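Local coordinates for protein 3-oxo-tetronate kinase (Haemophilus influenzae, PDB 1YZY) that catalyses the ATP-dependent phosphorylation of 3-oxo-tetronate to 3-oxo-tetronate 4-phosphate, as a member of the four-carbon acid sugar kinase family, at residues A[16-19]-A[20-24]; A[132-135]-A[136-139]; A[147-151]-A[152-156]; A[274-277]-A[278-281]; A[326-329]-A[330-334]. All coordinates share one frame; numbering follows the deposited sequence.

All five contacts are local, each within one continuous run. Contacts 1, 2 and 3 belong to the sugar-binding N-terminal domain, contacts 4 and 5 to the nucleotide-binding C-terminal domain. Contact 1 lies nearest the centre of the chain and ends helix 9-20 with backbone bonds and an asparagine amide. Contacts 2 and 3 touch each other. An ST turn at Ser137 meets the loop whose salt bridge and asparagine cap start helix 152-159. Contact 4 caps helix 277-282 with an aspartate, and contact 5 is a length of helix 324-345. These two helices pack together through alanine, valine and isoleucine side chains. Contact 1 is mostly buried, with no exposed residue; contact 5 has the most exposed.

Contact 1 of 5, residues A[16-19]-A[20-24]; sequences ASFL and VENGL
At the edge of the Phe18 ring, near its plane, lies the amide nitrogen of Asn22. Phe18 CD1 and Asn22 ND2 are 4.2 Å apart. That nitrogen is spent on the backbone: Asn22 ND2 donates to Phe18 O at 2.9 Å, with an N-H...O angle of 164°. The acceptor lies in the amide plane, so the bond uses the N-H squarely. CG of Asn22 sits beside its own backbone N (chi1 -78°), which folds the amide back over the last helical turn. Glu21 CG also packs on that turn, 3.2 Å from Ser17 O, and its carboxylate leads away.

The backbone closes the helix in a Schellman motif. Leu24 N reaches back to Leu19 O at 2.9 Å, and Gly23 N bonds to Val20 O at 3.1 Å. Gly23, with positive phi, is the C-prime residue. The last regular helical bonds include Glu21 N to Ser17 O, 2.8 Å. Leu24 CB also rests on Leu19 O, and the CB atoms of Leu19 and Leu24 are 4.4 Å apart.

Helix 221-232 lies against Phe18, Leu19 and Asn22. Strands 26-30 and 43-47 meet Ala16 and Leu19 as helix 9-20 gives way to strand 26-30.

Contact 2 of 5, residues A[132-135]-A[136-139]; sequences VLLS and ESGM
Leu134 and Met139 meet with their side chains at an oblique angle. One methyl does the touching: Leu134 CD1 lies 3.8 Å from Met139 CG and equally near its CB. The leucine CG is anti to its backbone N (chi1 173°), and this brings the branch back towards Met139. The methionine then bends at chi2 and chi3, and its end leads away.

Between Leu133 and Glu136 the contact is apolar against polar. Leu133 CD1 is 3.7 Å from Glu136 OE2, while the extended glutamate chain passes the leucine with CG near its CB. Val132 CG2 lies 4.0 Å from Ser137 CA.

Ser137 is the polar centre. Its hydroxyl oxygen, Ser137 OG, donates to Leu134 O at 2.8 Å, only slightly tilted from the carbonyl plane. Ser137 N also bonds to Leu134 O, at 3.1 Å, from above that plane. Two donors of one residue thus grip one oxygen. Glu136 N bonds to Leu133 O at 2.8 Å. Strand 126-129 packs beside Leu134 and Ser137.

The serine oxygen accepts as well as donates. Met139 N gives Ser137 OG a hydrogen bond of 3.1 Å, which makes an ST turn. The arrangement is a tight 3-10-like turn leading out of the short edge strand 132-133 of a three-stranded antiparallel sheet.

Contact 3 of 5, residues A[147-151]-A[152-156]; sequences MVDAN and LMRLM
Asp149 and Arg154 form the salt bridge. The arginine grips side-on: Arg154 NE bonds to Asp149 OD2 at 2.8 Å and Arg154 NH2 to Asp149 OD1 at 2.7 Å. The NE bond is straight (172°) and uses the syn lone pair of OD2. Carboxylate and guanidinium are nearly coplanar, 17° apart. A bend at chi3 of Arg154 turns its end towards the aspartate.

The guanidinium also stacks on Asn151. Asn151 CB lies over one face, offset toward the rim, 3.5 Å from Arg154 CZ, and the amide plane is 19° from the guanidinium plane.

Further hydrogen bonds tie the loop to the helix start. Asn151 OD1 accepts from Arg154 N at 3.0 Å, in the carbonyl plane. Asn151 O accepts from Leu155 N at 3.0 Å. Within the loop, Asp149 OD1 also accepts from Asn151 N at 3.2 Å, from above the carboxylate plane.

Apolar contacts are fewer. Met147 CE meets Leu155 CD1 at 4.0 Å, and Leu155 CD2 lies near Asp149 CB. On the helix, Leu152 and Met153 touch strand 193-196.

The whole is a helix N-cap by Asn151, preceded by an Asx turn at Asp149, at the start of helix 152-159.

Contact 4 of 5, residues A[274-277]-A[278-281]; sequences QLDV and EQAI
Asp276 O receives the shortest sound polar bond here, from Ala280 N at 3.1 Å, in the carbonyl plane. It is an early backbone bond of helix 277-282. The side chain of the same residue supplies the cap. Asp276 OD2 accepts from Gln279 N at 3.3 Å and is met from above the carboxylate plane, 52° out of it. CG stands anti to the backbone N (chi1 179°), which swings the carboxylate over the first turn. Asp276 is thus the N-cap residue.

The carboxylate also touches carbon. Asp276 OD2 is 3.3 Å from Gln279 CG, and the flat ends of the two side chains are turned 20° apart. The amide of Gln279 does not turn back to the aspartate. The Gln279 chain bends at chi2 and its OE1 is hydrogen-bonded to Asn283 ND2.

The apolar side is lighter. Leu275 CD2 approaches Ala280 CB at 4.1 Å. Val277 CG1 and Ile281 CD1 are 4.3 Å apart, and Ile281 CG1 packs on Val277 O at 3.3 Å. Val277, Ala280 and Ile281 also lie against helix 324-345, while Leu275 touches Phe335 of that helix.

The chemistry is that of a charged cap. A negative carboxylate at the N-terminal end of the helix would probably interact favourably with the helix dipole. Glu278 OE1 lies 4.9 Å from Asp276 OD2, so this end of the helix probably carries a concentration of negative charge.

Contact 5 of 5, residues A[326-329]-A[330-334]; sequences QASH and AIENT
This is about two and a half turns of helix 324-345, in the nucleotide-binding C-terminal domain. The backbone runs in i to i+4 bonds. Asn333 N bonds to His329 O at 2.7 Å, nearly straight at 168°. Glu332 N bonds to Ser328 O at 3.1 Å. The two bonds before them, from Ala330 N and Ile331 N, are long and weak.

Side chains one turn apart lie along the same faces. Ser328 OG is 3.0 Å from Glu332 OE2, a weak bond whose proton is not settled. The serine hydroxyl is anti to its backbone N (chi1 -178°), and the glutamate chain runs extended beyond CG to meet it. Glu332 CG also packs on Ser328 O. Beyond them stands Glu356, an ATP-binding residue by similarity. The carboxylates of Glu332 and Glu356 lie close together.

On another face, the His329 ring and the Asn333 amide have their planes 27° apart. His329 CB and Asn333 ND2 are 4.0 Å apart. Ala327, Ala330 and Ile331 turn to helix 277-282, where Val277, Ala280 and Ile281 touch them. Ile331 CG1 lies 3.2 Å from Ala327 O.

Thr334 lies one turn beyond Ala330 and bonds to it twice. Thr334 OG1 donates to Ala330 O at 2.8 Å, and Thr334 N reaches the same oxygen at 3.0 Å from the opposite face of the carbonyl plane.

Contact 1 of 5, residues A[16-19]-A[20-24]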
loop_
_atom_site.group_PDB
_atom_site.type_symbol
_atom_site.label_atom_id
_atom_site.label_comp_id
_atom_site.label_asym_id
_atom_site.label_seq_id
_atom_site.Cartn_x
_atom_site.Cartn_y
_atom_site.Cartn_z
ATOM N N ALA A 16 -2.542 4.661 -1.393
ATOM C CA ALA A 16 -1.842 5.226 -2.549
ATOM C C ALA A 16 -2.565 4.890 -3.850
ATOM O O ALA A 16 -2.619 5.717 -4.762
ATOM C CB ALA A 16 -0.400 4.737 -2.593
ATOM N N SER A 17 -3.072 3.666 -3.950
ATOM C CA SER A 17 -3.834 3.253 -5.123
ATOM C C SER A 17 -5.133 4.057 -5.154
ATOM O O SER A 17 -5.590 4.472 -6.217
ATOM C CB SER A 17 -4.166 1.763 -5.061
ATOM O OG SER A 17 -3.274 1.001 -5.863
ATOM N N PHE A 18 -5.730 4.253 -3.981
ATOM C CA PHE A 18 -6.965 5.013 -3.873
ATOM C C PHE A 18 -6.792 6.449 -4.325
ATOM O O PHE A 18 -7.652 6.994 -5.008
ATOM C CB PHE A 18 -7.524 4.961 -2.445
ATOM C CG PHE A 18 -8.546 3.882 -2.247
ATOM C CD1 PHE A 18 -9.683 3.835 -3.048
ATOM C CD2 PHE A 18 -8.369 2.900 -1.282
ATOM C CE1 PHE A 18 -10.630 2.828 -2.896
ATOM C CE2 PHE A 18 -9.313 1.878 -1.114
ATOM C CZ PHE A 18 -10.446 1.844 -1.925
ATOM N N LEU A 19 -5.681 7.066 -3.948
ATOM C CA LEU A 19 -5.423 8.439 -4.341
ATOM C C LEU A 19 -5.286 8.557 -5.853
ATOM O O LEU A 19 -5.739 9.538 -6.443
ATOM C CB LEU A 19 -4.165 8.967 -3.648
ATOM C CG LEU A 19 -4.228 8.998 -2.116
ATOM C CD1 LEU A 19 -2.901 9.482 -1.552
ATOM C CD2 LEU A 19 -5.367 9.898 -1.648
ATOM N N VAL A 20 -4.679 7.545 -6.470
ATOM C CA VAL A 20 -4.460 7.508 -7.922
ATOM C C VAL A 20 -5.748 7.197 -8.694
ATOM O O VAL A 20 -6.003 7.765 -9.755
ATOM C CB VAL A 20 -3.347 6.471 -8.297
ATOM C CG1 VAL A 20 -3.295 6.236 -9.812
ATOM C CG2 VAL A 20 -1.998 6.974 -7.826
ATOM N N GLU A 21 -6.515 6.239 -8.190
ATOM C CA GLU A 21 -7.773 5.850 -8.798
ATOM C C GLU A 21 -8.811 6.973 -8.685
ATOM O O GLU A 21 -9.923 6.864 -9.210
ATOM C CB GLU A 21 -8.291 4.567 -8.142
ATOM C CG GLU A 21 -7.482 3.333 -8.518
ATOM C CD GLU A 21 -7.403 3.127 -10.028
ATOM O OE1 GLU A 21 -8.289 2.452 -10.587
ATOM O OE2 GLU A 21 -6.461 3.643 -10.658
ATOM N N ASN A 22 -8.422 8.050 -8.009
ATOM C CA ASN A 22 -9.270 9.205 -7.824
ATOM C C ASN A 22 -8.614 10.483 -8.338
ATOM O O ASN A 22 -8.803 11.569 -7.786
ATOM C CB ASN A 22 -9.712 9.313 -6.364
ATOM C CG ASN A 22 -10.831 8.343 -6.036
ATOM O OD1 ASN A 22 -11.983 8.556 -6.425
ATOM N ND2 ASN A 22 -10.493 7.239 -5.372
ATOM N N GLY A 23 -7.793 10.315 -9.375
ATOM C CA GLY A 23 -7.124 11.421 -10.046
ATOM C C GLY A 23 -5.897 12.145 -9.515
ATOM O O GLY A 23 -5.480 13.151 -10.108
ATOM N N LEU A 24 -5.289 11.656 -8.442
ATOM C CA LEU A 24 -4.112 12.325 -7.881
ATOM C C LEU A 24 -2.759 11.676 -8.231
ATOM O O LEU A 24 -2.595 10.477 -8.068
ATOM C CB LEU A 24 -4.269 12.418 -6.357
ATOM C CG LEU A 24 -4.495 13.808 -5.754
ATOM C CD1 LEU A 24 -5.568 14.586 -6.499
ATOM C CD2 LEU A 24 -4.824 13.669 -4.275
#

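Contact 2 of 5, residues A[132-135]-A[136-139]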
loop_
_atom_site.group_PDB
_atom_site.type_symbol
_atom_site.label_atom_id
_atom_site.label_comp_id
_atom_site.label_asym_id
_atom_site.label_seq_id
_atom_site.Cartn_x
_atom_site.Cartn_y
_atom_site.Cartn_z
ATOM N N VAL A 132 -21.063 -7.225 11.730
ATOM C CA VAL A 132 -20.902 -7.274 13.178
ATOM C C VAL A 132 -20.039 -6.169 13.765
ATOM O O VAL A 132 -19.266 -5.523 13.057
ATOM C CB VAL A 132 -20.310 -8.641 13.625
ATOM C CG1 VAL A 132 -21.235 -9.772 13.248
ATOM C CG2 VAL A 132 -18.935 -8.863 13.007
ATOM N N LEU A 133 -20.194 -5.949 15.070
ATOM C CA LEU A 133 -19.415 -4.953 15.796
ATOM C C LEU A 133 -17.950 -5.380 15.730
ATOM O O LEU A 133 -17.660 -6.573 15.627
ATOM C CB LEU A 133 -19.850 -4.923 17.265
ATOM C CG LEU A 133 -21.164 -4.237 17.637
ATOM C CD1 LEU A 133 -21.729 -4.823 18.910
ATOM C CD2 LEU A 133 -20.940 -2.744 17.779
ATOM N N LEU A 134 -17.041 -4.409 15.790
ATOM C CA LEU A 134 -15.603 -4.681 15.773
ATOM C C LEU A 134 -15.273 -5.691 16.875
ATOM O O LEU A 134 -14.547 -6.655 16.656
ATOM C CB LEU A 134 -14.834 -3.387 16.031
ATOM C CG LEU A 134 -13.319 -3.487 16.221
ATOM C CD1 LEU A 134 -12.650 -3.868 14.903
ATOM C CD2 LEU A 134 -12.796 -2.148 16.723
ATOM N N SER A 135 -15.817 -5.445 18.064
ATOM C CA SER A 135 -15.617 -6.310 19.218
ATOM C C SER A 135 -16.170 -7.733 19.046
ATOM O O SER A 135 -15.895 -8.619 19.867
ATOM C CB SER A 135 -16.232 -5.654 20.456
ATOM O OG SER A 135 -17.594 -5.307 20.250
ATOM N N GLU A 136 -16.968 -7.945 18.004
ATOM C CA GLU A 136 -17.555 -9.254 17.736
ATOM C C GLU A 136 -16.937 -9.954 16.525
ATOM O O GLU A 136 -17.274 -11.103 16.222
ATOM C CB GLU A 136 -19.058 -9.120 17.511
ATOM C CG GLU A 136 -19.829 -8.614 18.703
ATOM C CD GLU A 136 -21.314 -8.890 18.597
ATOM O OE1 GLU A 136 -21.737 -9.574 17.646
ATOM O OE2 GLU A 136 -22.064 -8.436 19.482
ATOM N N SER A 137 -16.086 -9.236 15.804
ATOM C CA SER A 137 -15.430 -9.765 14.618
ATOM C C SER A 137 -14.221 -10.625 14.999
ATOM O O SER A 137 -14.066 -11.025 16.153
ATOM C CB SER A 137 -14.980 -8.609 13.719
ATOM O OG SER A 137 -13.890 -7.896 14.286
ATOM N N GLY A 138 -13.414 -10.980 14.003
ATOM C CA GLY A 138 -12.222 -11.761 14.274
ATOM C C GLY A 138 -11.220 -10.917 15.045
ATOM O O GLY A 138 -10.359 -11.449 15.740
ATOM N N MET A 139 -11.332 -9.596 14.916
ATOM C CA MET A 139 -10.445 -8.665 15.606
ATOM C C MET A 139 -10.443 -8.829 17.121
ATOM O O MET A 139 -9.465 -8.471 17.785
ATOM C CB MET A 139 -10.802 -7.218 15.262
ATOM C CG MET A 139 -10.403 -6.788 13.859
ATOM S SD MET A 139 -8.649 -7.066 13.451
ATOM C CE MET A 139 -7.832 -5.874 14.500
#

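Contact 3 of 5, residues A[147-151]-A[152-156]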
loop_
_atom_site.group_PDB
_atom_site.type_symbol
_atom_site.label_atom_id
_atom_site.label_comp_id
_atom_site.label_asym_id
_atom_site.label_seq_id
_atom_site.Cartn_x
_atom_site.Cartn_y
_atom_site.Cartn_z
ATOM N N MET A 147 -9.103 -6.333 19.616
ATOM C CA MET A 147 -10.064 -5.249 19.838
ATOM C C MET A 147 -11.347 -5.771 20.494
ATOM O O MET A 147 -12.143 -6.464 19.864
ATOM C CB MET A 147 -10.398 -4.570 18.506
ATOM C CG MET A 147 -9.187 -4.214 17.638
ATOM S SD MET A 147 -7.994 -3.091 18.411
ATOM C CE MET A 147 -8.830 -1.514 18.284
ATOM N N VAL A 148 -11.544 -5.437 21.763
ATOM C CA VAL A 148 -12.724 -5.894 22.494
ATOM C C VAL A 148 -13.782 -4.820 22.719
ATOM O O VAL A 148 -14.812 -5.084 23.332
ATOM C CB VAL A 148 -12.346 -6.520 23.855
ATOM C CG1 VAL A 148 -11.566 -7.798 23.637
ATOM C CG2 VAL A 148 -11.535 -5.538 24.686
ATOM N N ASP A 149 -13.502 -3.605 22.261
ATOM C CA ASP A 149 -14.433 -2.489 22.386
ATOM C C ASP A 149 -14.650 -1.960 20.969
ATOM O O ASP A 149 -13.694 -1.762 20.226
ATOM C CB ASP A 149 -13.827 -1.395 23.279
ATOM C CG ASP A 149 -14.851 -0.344 23.731
ATOM O OD1 ASP A 149 -16.018 -0.386 23.290
ATOM O OD2 ASP A 149 -14.480 0.536 24.537
ATOM N N ALA A 150 -15.909 -1.783 20.585
ATOM C CA ALA A 150 -16.246 -1.289 19.255
ATOM C C ALA A 150 -16.423 0.227 19.209
ATOM O O ALA A 150 -16.501 0.808 18.132
ATOM C CB ALA A 150 -17.499 -1.985 18.744
ATOM N N ASN A 151 -16.454 0.862 20.377
ATOM C CA ASN A 151 -16.635 2.312 20.495
ATOM C C ASN A 151 -15.315 3.066 20.282
ATOM O O ASN A 151 -14.419 3.028 21.129
ATOM C CB ASN A 151 -17.235 2.638 21.874
ATOM C CG ASN A 151 -17.687 4.080 22.005
ATOM O OD1 ASN A 151 -16.901 4.973 22.281
ATOM N ND2 ASN A 151 -18.978 4.303 21.852
ATOM N N LEU A 152 -15.231 3.781 19.161
ATOM C CA LEU A 152 -14.042 4.532 18.781
ATOM C C LEU A 152 -13.609 5.652 19.707
ATOM O O LEU A 152 -12.410 5.912 19.837
ATOM C CB LEU A 152 -14.172 5.051 17.340
ATOM C CG LEU A 152 -14.180 3.969 16.253
ATOM C CD1 LEU A 152 -14.708 4.517 14.928
ATOM C CD2 LEU A 152 -12.771 3.414 16.089
ATOM N N MET A 153 -14.567 6.387 20.267
ATOM C CA MET A 153 -14.231 7.469 21.190
ATOM C C MET A 153 -13.555 6.874 22.428
ATOM O O MET A 153 -12.676 7.495 23.013
ATOM C CB MET A 153 -15.471 8.258 21.619
ATOM C CG MET A 153 -16.128 9.089 20.532
ATOM S SD MET A 153 -17.065 8.098 19.376
ATOM C CE MET A 153 -18.389 7.512 20.401
ATOM N N ARG A 154 -14.003 5.688 22.835
ATOM C CA ARG A 154 -13.442 5.001 23.998
ATOM C C ARG A 154 -12.060 4.436 23.683
ATOM O O ARG A 154 -11.162 4.469 24.532
ATOM C CB ARG A 154 -14.372 3.878 24.492
ATOM C CG ARG A 154 -15.617 4.379 25.236
ATOM C CD ARG A 154 -16.231 3.315 26.132
ATOM N NE ARG A 154 -16.659 2.104 25.421
ATOM C CZ ARG A 154 -17.925 1.778 25.168
ATOM N NH1 ARG A 154 -18.924 2.571 25.545
ATOM N NH2 ARG A 154 -18.199 0.624 24.588
ATOM N N LEU A 155 -11.914 3.888 22.479
ATOM C CA LEU A 155 -10.644 3.328 22.031
ATOM C C LEU A 155 -9.597 4.425 21.936
ATOM O O LEU A 155 -8.462 4.247 22.380
ATOM C CB LEU A 155 -10.798 2.664 20.664
ATOM C CG LEU A 155 -11.597 1.377 20.625
ATOM C CD1 LEU A 155 -11.819 0.974 19.184
ATOM C CD2 LEU A 155 -10.880 0.285 21.418
ATOM N N MET A 156 -9.967 5.552 21.342
ATOM C CA MET A 156 -9.027 6.649 21.206
ATOM C C MET A 156 -8.678 7.287 22.551
ATOM O O MET A 156 -7.519 7.643 22.792
ATOM C CB MET A 156 -9.565 7.708 20.240
ATOM C CG MET A 156 -8.601 8.883 20.014
ATOM S SD MET A 156 -7.051 8.482 19.180
ATOM C CE MET A 156 -6.345 10.125 19.023
#

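Contact 4 of 5, residues A[274-277]-A[278-281]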
loop_
_atom_site.group_PDB
_atom_site.type_symbol
_atom_site.label_atom_id
_atom_site.label_comp_id
_atom_site.label_asym_id
_atom_site.label_seq_id
_atom_site.Cartn_x
_atom_site.Cartn_y
_atom_site.Cartn_z
ATOM N N GLN A 274 12.089 -22.497 -16.919
ATOM C CA GLN A 274 11.841 -22.863 -15.532
ATOM C C GLN A 274 13.127 -22.869 -14.706
ATOM O O GLN A 274 14.082 -23.580 -15.027
ATOM C CB GLN A 274 11.175 -24.231 -15.440
ATOM C CG GLN A 274 10.946 -24.662 -14.005
ATOM C CD GLN A 274 10.293 -26.012 -13.898
ATOM O OE1 GLN A 274 10.057 -26.684 -14.901
ATOM N NE2 GLN A 274 10.009 -26.433 -12.671
ATOM N N LEU A 275 13.142 -22.075 -13.641
ATOM C CA LEU A 275 14.295 -21.986 -12.761
ATOM C C LEU A 275 14.365 -23.277 -11.937
ATOM O O LEU A 275 13.446 -23.585 -11.173
ATOM C CB LEU A 275 14.155 -20.755 -11.852
ATOM C CG LEU A 275 15.355 -20.191 -11.078
ATOM C CD1 LEU A 275 15.006 -18.798 -10.597
ATOM C CD2 LEU A 275 15.751 -21.073 -9.895
ATOM N N ASP A 276 15.430 -24.049 -12.140
ATOM C CA ASP A 276 15.641 -25.308 -11.430
ATOM C C ASP A 276 16.426 -25.029 -10.149
ATOM O O ASP A 276 17.515 -24.457 -10.201
ATOM C CB ASP A 276 16.407 -26.285 -12.333
ATOM C CG ASP A 276 16.700 -27.614 -11.655
ATOM O OD1 ASP A 276 15.748 -28.268 -11.175
ATOM O OD2 ASP A 276 17.883 -28.006 -11.612
ATOM N N VAL A 277 15.884 -25.454 -9.007
ATOM C CA VAL A 277 16.522 -25.218 -7.707
ATOM C C VAL A 277 17.867 -25.919 -7.496
ATOM O O VAL A 277 18.736 -25.396 -6.796
ATOM C CB VAL A 277 15.563 -25.554 -6.540
ATOM C CG1 VAL A 277 16.233 -25.288 -5.196
ATOM C CG2 VAL A 277 14.291 -24.722 -6.657
ATOM N N GLU A 278 18.030 -27.105 -8.074
ATOM C CA GLU A 278 19.280 -27.857 -7.944
ATOM C C GLU A 278 20.431 -27.083 -8.601
ATOM O O GLU A 278 21.555 -27.066 -8.100
ATOM C CB GLU A 278 19.128 -29.230 -8.611
ATOM C CG GLU A 278 19.907 -30.382 -7.958
ATOM C CD GLU A 278 21.404 -30.397 -8.269
ATOM O OE1 GLU A 278 21.846 -29.742 -9.240
ATOM O OE2 GLU A 278 22.141 -31.096 -7.537
ATOM N N GLN A 279 20.142 -26.483 -9.750
ATOM C CA GLN A 279 21.124 -25.715 -10.501
ATOM C C GLN A 279 21.414 -24.360 -9.867
ATOM O O GLN A 279 22.507 -23.812 -10.030
ATOM C CB GLN A 279 20.635 -25.497 -11.934
ATOM C CG GLN A 279 20.633 -26.736 -12.809
ATOM C CD GLN A 279 22.022 -27.115 -13.274
ATOM O OE1 GLN A 279 22.589 -26.471 -14.154
ATOM N NE2 GLN A 279 22.572 -28.178 -12.696
ATOM N N ALA A 280 20.416 -23.797 -9.195
ATOM C CA ALA A 280 20.569 -22.496 -8.550
ATOM C C ALA A 280 21.614 -22.540 -7.437
ATOM O O ALA A 280 22.295 -21.546 -7.165
ATOM C CB ALA A 280 19.227 -22.018 -8.006
ATOM N N ILE A 281 21.730 -23.695 -6.791
ATOM C CA ILE A 281 22.683 -23.874 -5.706
ATOM C C ILE A 281 24.033 -24.414 -6.222
ATOM O O ILE A 281 25.042 -23.932 -5.709
ATOM C CB ILE A 281 22.176 -24.922 -4.684
ATOM C CG1 ILE A 281 20.730 -24.632 -4.289
ATOM C CG2 ILE A 281 23.040 -24.887 -3.436
ATOM C CD1 ILE A 281 20.128 -25.677 -3.380
#

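Contact 5 of 5, residues A[326-329]-A[330-334]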
loop_
_atom_site.group_PDB
_atom_site.type_symbol
_atom_site.label_atom_id
_atom_site.label_comp_id
_atom_site.label_asym_id
_atom_site.label_seq_id
_atom_site.Cartn_x
_atom_site.Cartn_y
_atom_site.Cartn_z
ATOM N N GLN A 326 17.465 -23.237 2.296
ATOM C CA GLN A 326 18.513 -23.408 1.295
ATOM C C GLN A 326 17.970 -23.153 -0.107
ATOM O O GLN A 326 18.641 -22.534 -0.936
ATOM C CB GLN A 326 19.109 -24.815 1.368
ATOM C CG GLN A 326 19.990 -25.085 2.587
ATOM C CD GLN A 326 19.232 -25.074 3.910
ATOM O OE1 GLN A 326 18.056 -25.432 3.979
ATOM N NE2 GLN A 326 19.919 -24.674 4.975
ATOM N N ALA A 327 16.767 -23.664 -0.365
ATOM C CA ALA A 327 16.091 -23.509 -1.653
ATOM C C ALA A 327 15.522 -22.096 -1.839
ATOM O O ALA A 327 15.436 -21.592 -2.961
ATOM C CB ALA A 327 14.981 -24.547 -1.781
ATOM N N SER A 328 15.097 -21.486 -0.736
ATOM C CA SER A 328 14.545 -20.138 -0.741
ATOM C C SER A 328 15.622 -19.129 -1.152
ATOM O O SER A 328 15.365 -18.215 -1.936
ATOM C CB SER A 328 14.011 -19.806 0.656
ATOM O OG SER A 328 13.414 -18.522 0.705
ATOM N N HIS A 329 16.828 -19.304 -0.617
ATOM C CA HIS A 329 17.951 -18.417 -0.911
ATOM C C HIS A 329 18.434 -18.522 -2.348
ATOM O O HIS A 329 18.675 -17.511 -3.001
ATOM C CB HIS A 329 19.129 -18.709 0.023
ATOM C CG HIS A 329 19.107 -17.923 1.298
ATOM N ND1 HIS A 329 19.407 -16.580 1.349
ATOM C CD2 HIS A 329 18.856 -18.302 2.572
ATOM C CE1 HIS A 329 19.345 -16.164 2.600
ATOM N NE2 HIS A 329 19.012 -17.190 3.364
ATOM N N ALA A 330 18.620 -19.753 -2.813
ATOM C CA ALA A 330 19.084 -20.006 -4.173
ATOM C C ALA A 330 18.215 -19.257 -5.177
ATOM O O ALA A 330 18.730 -18.551 -6.040
ATOM C CB ALA A 330 19.058 -21.497 -4.459
ATOM N N ILE A 331 16.898 -19.408 -5.032
ATOM C CA ILE A 331 15.911 -18.757 -5.895
ATOM C C ILE A 331 15.964 -17.227 -5.791
ATOM O O ILE A 331 15.941 -16.533 -6.806
ATOM C CB ILE A 331 14.480 -19.257 -5.558
ATOM C CG1 ILE A 331 14.360 -20.744 -5.890
ATOM C CG2 ILE A 331 13.433 -18.475 -6.338
ATOM C CD1 ILE A 331 13.070 -21.379 -5.445
ATOM N N GLU A 332 15.987 -16.710 -4.566
ATOM C CA GLU A 332 16.044 -15.269 -4.324
ATOM C C GLU A 332 17.336 -14.622 -4.813
ATOM O O GLU A 332 17.314 -13.525 -5.364
ATOM C CB GLU A 332 15.865 -14.976 -2.837
ATOM C CG GLU A 332 14.446 -15.174 -2.324
ATOM C CD GLU A 332 14.341 -15.039 -0.811
ATOM O OE1 GLU A 332 15.180 -14.341 -0.197
ATOM O OE2 GLU A 332 13.404 -15.632 -0.233
ATOM N N ASN A 333 18.466 -15.263 -4.537
ATOM C CA ASN A 333 19.759 -14.745 -4.966
ATOM C C ASN A 333 19.857 -14.745 -6.488
ATOM O O ASN A 333 20.471 -13.852 -7.075
ATOM C CB ASN A 333 20.905 -15.585 -4.387
ATOM C CG ASN A 333 21.188 -15.280 -2.929
ATOM O OD1 ASN A 333 21.178 -14.121 -2.505
ATOM N ND2 ASN A 333 21.480 -16.320 -2.157
ATOM N N THR A 334 19.272 -15.758 -7.123
ATOM C CA THR A 334 19.302 -15.872 -8.578
ATOM C C THR A 334 18.505 -14.765 -9.265
ATOM O O THR A 334 19.006 -14.125 -10.193
ATOM C CB THR A 334 18.814 -17.266 -9.067
ATOM O OG1 THR A 334 19.709 -18.289 -8.603
ATOM C CG2 THR A 334 18.782 -17.314 -10.587
#